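PDB 5Z3K: glucosidase from Croceicoccus marinus, which probably acts as a beta-glucosidase of glycoside hydrolase family 39, hydrolysing O-glycosyl bonds. Local coordinates for residues K8-A13 and L347-G352; W433-H438 and I480-S484. All coordinates share one frame; numbering follows the deposited sequence.

Contact 1. Residues K8-A13 and L347-G352; sequences KLSVNA and LAITGG
S10 and T350 form the hydrogen-bonded pair that joins two antiparallel strands, neighbours in the nine-stranded mixed sheet beside the parallel barrel, one near the N-terminus and the other more than 330 residues later. S10 N donates to T350 O at 3.1 Å, and T350 N returns a straighter bond to S10 O at 2.9 Å. N12 N also makes a weak bond to A348 O at 3.3 Å.

The next pair along, V11 and I349, is non-hydrogen-bonded and carries apolar side chains on the opposite face from S10 and T350. I349 can be followed outward. Its CB already lies 3.6 Å from V11 CG2, and CG1, placed anti to the backbone N (chi1 -179°), keeps the same distance. CD1 at the tip still touches that methyl, so V11 CG2 meets CB, CG1 and CD1 in turn, the two side chains crossing at a slant. Two beta-branched residues, well suited to an extended backbone, thus give a compact cross-strand patch. Nearby, L9 CD2 lies 3.6 Å from G351 C, and L347 CD2 approaches N12 O at 3.6 Å.

The S10/T350 face is polar and hydrated. One water bridges S10 OG to T350 O, while another bridges T350 OG1 to S10 O; the small hydroxyl residues suit this wet surface. Where the second strand ends, G351 takes a phi of 120°, readily open to glycine, and brings its CA to 3.6 Å from K8 O.

Strand 6-13 lies between strands 345-350 and 423-429, bonding to the latter through the backbones of L9, V11 and A13. Strand 357-363 adjoins 345-350 on its other edge. Beyond it, strand 369-376 of the same sheet receives L9 on I374, I349 on I372, and A13 and L347 on I370.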
loop_
_atom_site.group_PDB
_atom_site.type_symbol
_atom_site.label_atom_id
_atom_site.label_comp_id
_atom_site.label_asym_id
_atom_site.label_seq_id
_atom_site.Cartn_x
_atom_site.Cartn_y
_atom_site.Cartn_z
ATOM N N LYS A 8 -17.690 -7.257 22.547
ATOM C CA LYS A 8 -16.907 -7.786 23.659
ATOM C C LYS A 8 -15.602 -8.366 23.128
ATOM O O LYS A 8 -15.610 -9.380 22.423
ATOM C CB LYS A 8 -17.715 -8.841 24.423
ATOM C CG LYS A 8 -18.789 -8.208 25.303
ATOM C CD LYS A 8 -19.838 -9.221 25.702
ATOM C CE LYS A 8 -20.922 -8.600 26.575
ATOM N NZ LYS A 8 -21.947 -9.622 26.946
ATOM N N LEU A 9 -14.479 -7.741 23.490
ATOM C CA LEU A 9 -13.170 -8.110 22.975
ATOM C C LEU A 9 -12.278 -8.582 24.108
ATOM O O LEU A 9 -12.354 -8.067 25.226
ATOM C CB LEU A 9 -12.494 -6.936 22.258
ATOM C CG LEU A 9 -13.260 -6.382 21.063
ATOM C CD1 LEU A 9 -12.702 -5.031 20.631
ATOM C CD2 LEU A 9 -13.180 -7.403 19.942
ATOM N N SER A 10 -11.430 -9.563 23.818
ATOM C CA SER A 10 -10.446 -10.007 24.789
ATOM C C SER A 10 -9.116 -10.242 24.094
ATOM O O SER A 10 -9.072 -10.784 22.986
ATOM C CB SER A 10 -10.898 -11.289 25.504
ATOM O OG SER A 10 -11.394 -12.221 24.571
ATOM N N VAL A 11 -8.039 -9.846 24.771
ATOM C CA VAL A 11 -6.672 -9.966 24.279
ATOM C C VAL A 11 -5.832 -10.655 25.343
ATOM O O VAL A 11 -5.928 -10.319 26.528
ATOM C CB VAL A 11 -6.076 -8.584 23.950
ATOM C CG1 VAL A 11 -4.552 -8.668 23.792
ATOM C CG2 VAL A 11 -6.731 -8.011 22.708
ATOM N N ASN A 12 -5.025 -11.626 24.928
ATOM C CA ASN A 12 -3.981 -12.190 25.778
ATOM C C ASN A 12 -2.674 -11.511 25.389
ATOM O O ASN A 12 -2.115 -11.800 24.327
ATOM C CB ASN A 12 -3.875 -13.710 25.622
ATOM C CG ASN A 12 -2.955 -14.341 26.668
ATOM O OD1 ASN A 12 -1.989 -13.721 27.115
ATOM N ND2 ASN A 12 -3.252 -15.585 27.057
ATOM N N ALA A 13 -2.183 -10.628 26.253
ATOM C CA ALA A 13 -1.000 -9.826 25.965
ATOM C C ALA A 13 0.309 -10.523 26.323
ATOM O O ALA A 13 1.377 -9.947 26.108
ATOM C CB ALA A 13 -1.089 -8.485 26.703
ATOM N N LEU A 347 -0.671 -10.504 18.752
ATOM C CA LEU A 347 -1.353 -11.020 19.928
ATOM C C LEU A 347 -2.746 -11.482 19.542
ATOM O O LEU A 347 -3.333 -10.970 18.590
ATOM C CB LEU A 347 -1.448 -9.940 21.018
ATOM C CG LEU A 347 -0.110 -9.473 21.590
ATOM C CD1 LEU A 347 -0.299 -8.263 22.517
ATOM C CD2 LEU A 347 0.615 -10.607 22.307
ATOM N N ALA A 348 -3.277 -12.450 20.290
ATOM C CA ALA A 348 -4.625 -12.937 20.024
ATOM C C ALA A 348 -5.660 -11.927 20.497
ATOM O O ALA A 348 -5.652 -11.531 21.666
ATOM C CB ALA A 348 -4.859 -14.273 20.732
ATOM N N ILE A 349 -6.563 -11.520 19.601
ATOM C CA ILE A 349 -7.750 -10.756 19.978
ATOM C C ILE A 349 -8.978 -11.496 19.458
ATOM O O ILE A 349 -9.035 -11.901 18.286
ATOM C CB ILE A 349 -7.721 -9.292 19.479
ATOM C CG1 ILE A 349 -8.981 -8.543 19.942
ATOM C CG2 ILE A 349 -7.538 -9.209 17.955
ATOM C CD1 ILE A 349 -8.827 -7.015 19.941
ATOM N N THR A 350 -9.937 -11.713 20.348
ATOM C CA THR A 350 -11.124 -12.500 20.062
ATOM C C THR A 350 -12.363 -11.637 20.233
ATOM O O THR A 350 -12.472 -10.867 21.195
ATOM C CB THR A 350 -11.171 -13.717 20.996
ATOM O OG1 THR A 350 -10.107 -14.612 20.638
ATOM C CG2 THR A 350 -12.517 -14.439 20.910
ATOM N N GLY A 351 -13.299 -11.753 19.297
ATOM C CA GLY A 351 -14.563 -11.059 19.411
ATOM C C GLY A 351 -14.858 -10.104 18.283
ATOM O O GLY A 351 -15.982 -9.591 18.213
ATOM N N GLY A 352 -13.912 -9.839 17.386
ATOM C CA GLY A 352 -14.210 -9.054 16.209
ATOM C C GLY A 352 -15.079 -9.860 15.270
ATOM O O GLY A 352 -15.425 -11.013 15.532
HETATM O O HOH W 1 -17.629 -9.165 20.379
HETATM O O HOH W 2 -14.064 -11.761 23.684
HETATM O O HOH W 3 -7.985 -13.800 22.590
HETATM O O HOH W 4 -1.994 -13.661 22.473
#

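Contact 2. Residues W433-H438 and I480-S484; sequences WGDGPH and ITRVS
H438 and R482 form an antiparallel, non-hydrogen-bonded pair with CA atoms 4.6 Å apart, and just beyond it V483 N donates to P437 O at 3.1 Å, nearly straight at the hydrogen (164°) though the donor sits well above the carbonyl plane. Here loop 433-437 enters strand 438-446, antiparallel to strand 474-482 within the nine-stranded mixed sheet. Proline has no N-H to give, but the carbonyl of P437 serves here as acceptor.

W433 turns back onto the second strand, its CG lying between the backbone N and the carbonyl carbon (chi1 54°). The aliphatic stem of R482 crosses one face of the indole in a CH-pi contact, CB standing 3.7 Å from the centroid of the five-membered ring. R482 CD continues along to W433 CB at 3.6 Å. The guanidinium plane is turned 70° from the indole. R482 NE forms a salt bridge with D368. Arginine thus supplies a long apolar stem for the ring and a charged end for D368, whose backbone is also bonded to that of R482.

The six-membered part of the indole meets I480 at its edge, with CG2 3.9 Å from W433 CZ2 and in the ring plane. Branched V483 packs its CB against P437 CB, and its CG2 lies 3.5 Å from H438 C.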
loop_
_atom_site.group_PDB
_atom_site.type_symbol
_atom_site.label_atom_id
_atom_site.label_comp_id
_atom_site.label_asym_id
_atom_site.label_seq_id
_atom_site.Cartn_x
_atom_site.Cartn_y
_atom_site.Cartn_z
ATOM N N TRP A 433 4.880 -7.579 31.260
ATOM C CA TRP A 433 5.794 -7.061 32.266
ATOM C C TRP A 433 5.260 -7.243 33.683
ATOM O O TRP A 433 5.887 -6.764 34.636
ATOM C CB TRP A 433 6.076 -5.580 31.996
ATOM C CG TRP A 433 4.825 -4.788 31.886
ATOM C CD1 TRP A 433 4.058 -4.328 32.910
ATOM C CD2 TRP A 433 4.178 -4.369 30.676
ATOM N NE1 TRP A 433 2.969 -3.643 32.418
ATOM C CE2 TRP A 433 3.020 -3.657 31.048
ATOM C CE3 TRP A 433 4.465 -4.527 29.321
ATOM C CZ2 TRP A 433 2.144 -3.112 30.112
ATOM C CZ3 TRP A 433 3.604 -3.973 28.392
ATOM C CH2 TRP A 433 2.461 -3.274 28.790
ATOM N N GLY A 434 4.124 -7.907 33.841
ATOM C CA GLY A 434 3.609 -8.241 35.151
ATOM C C GLY A 434 2.521 -7.300 35.632
ATOM O O GLY A 434 1.838 -6.624 34.859
ATOM N N ASP A 435 2.365 -7.260 36.954
ATOM C CA ASP A 435 1.246 -6.568 37.575
ATOM C C ASP A 435 1.632 -5.197 38.124
ATOM O O ASP A 435 0.897 -4.636 38.944
ATOM C CB ASP A 435 0.633 -7.440 38.673
ATOM C CG ASP A 435 1.578 -7.690 39.834
ATOM O OD1 ASP A 435 2.686 -7.110 39.868
ATOM O OD2 ASP A 435 1.202 -8.477 40.729
ATOM N N GLY A 436 2.764 -4.649 37.686
ATOM C CA GLY A 436 3.206 -3.349 38.136
ATOM C C GLY A 436 2.494 -2.206 37.439
ATOM O O GLY A 436 1.474 -2.391 36.768
ATOM N N PRO A 437 3.023 -0.992 37.594
ATOM C CA PRO A 437 2.384 0.181 36.985
ATOM C C PRO A 437 2.382 0.113 35.462
ATOM O O PRO A 437 3.353 -0.314 34.835
ATOM C CB PRO A 437 3.239 1.350 37.490
ATOM C CG PRO A 437 3.927 0.823 38.709
ATOM C CD PRO A 437 4.168 -0.623 38.446
ATOM N N HIS A 438 1.270 0.547 34.874
ATOM C CA HIS A 438 1.140 0.619 33.425
ATOM C C HIS A 438 0.387 1.883 33.049
ATOM O O HIS A 438 -0.274 2.505 33.884
ATOM C CB HIS A 438 0.427 -0.613 32.854
ATOM C CG HIS A 438 -0.916 -0.879 33.460
ATOM N ND1 HIS A 438 -1.200 -2.038 34.152
ATOM C CD2 HIS A 438 -2.064 -0.161 33.443
ATOM C CE1 HIS A 438 -2.460 -2.011 34.554
ATOM N NE2 HIS A 438 -3.006 -0.882 34.140
ATOM N N ILE A 480 -1.145 0.261 25.553
ATOM C CA ILE A 480 -0.805 -0.055 26.941
ATOM C C ILE A 480 0.708 -0.178 27.055
ATOM O O ILE A 480 1.334 -0.920 26.290
ATOM C CB ILE A 480 -1.493 -1.345 27.415
ATOM C CG1 ILE A 480 -2.988 -1.266 27.140
ATOM C CG2 ILE A 480 -1.256 -1.561 28.907
ATOM C CD1 ILE A 480 -3.664 -2.573 27.235
ATOM N N THR A 481 1.301 0.557 27.997
ATOM C CA THR A 481 2.750 0.569 28.135
ATOM C C THR A 481 3.172 0.301 29.570
ATOM O O THR A 481 2.450 0.614 30.522
ATOM C CB THR A 481 3.344 1.897 27.690
ATOM O OG1 THR A 481 2.683 2.961 28.399
ATOM C CG2 THR A 481 3.136 2.068 26.199
ATOM N N ARG A 482 4.357 -0.284 29.710
ATOM C CA ARG A 482 4.957 -0.416 31.027
ATOM C C ARG A 482 5.401 0.957 31.513
ATOM O O ARG A 482 5.963 1.748 30.748
ATOM C CB ARG A 482 6.148 -1.375 30.986
ATOM C CG ARG A 482 6.799 -1.609 32.346
ATOM C CD ARG A 482 7.959 -2.575 32.247
ATOM N NE ARG A 482 8.970 -2.109 31.309
ATOM C CZ ARG A 482 9.940 -1.256 31.622
ATOM N NH1 ARG A 482 10.032 -0.774 32.856
ATOM N NH2 ARG A 482 10.817 -0.886 30.699
ATOM N N VAL A 483 5.121 1.255 32.778
ATOM C CA VAL A 483 5.553 2.510 33.383
ATOM C C VAL A 483 6.844 2.247 34.145
ATOM O O VAL A 483 6.878 1.417 35.062
ATOM C CB VAL A 483 4.469 3.107 34.292
ATOM C CG1 VAL A 483 5.074 4.168 35.200
ATOM C CG2 VAL A 483 3.362 3.716 33.454
ATOM N N SER A 484 7.909 2.940 33.747
ATOM C CA SER A 484 9.225 2.789 34.367
ATOM C C SER A 484 9.187 3.164 35.846
ATOM O O SER A 484 9.079 4.339 36.191
ATOM C CB SER A 484 10.260 3.653 33.641
ATOM O OG SER A 484 10.007 3.697 32.245
#

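In the fold
Contacts 1 and 2 belong to one nine-stranded mixed sheet, set beside the eight-stranded parallel (beta/alpha)8 TIM barrel, the fold that carries the active site in this clan. Their centres are 19 Å apart and their nearest atoms about 6 Å apart, without touching. In sheet order, strands 369-376 and 357-363 separate strand 474-482 of contact 2 from strand 345-350 of contact 1. Along the chain contact 1 closes before contact 2 opens. All eight barrel strands, from 25-27 to 298-301, fall between the segments of contact 1, so the N-terminal strand joins a sheet otherwise built after the barrel. Contact 2 instead joins parts of the chain only about 40 residues apart.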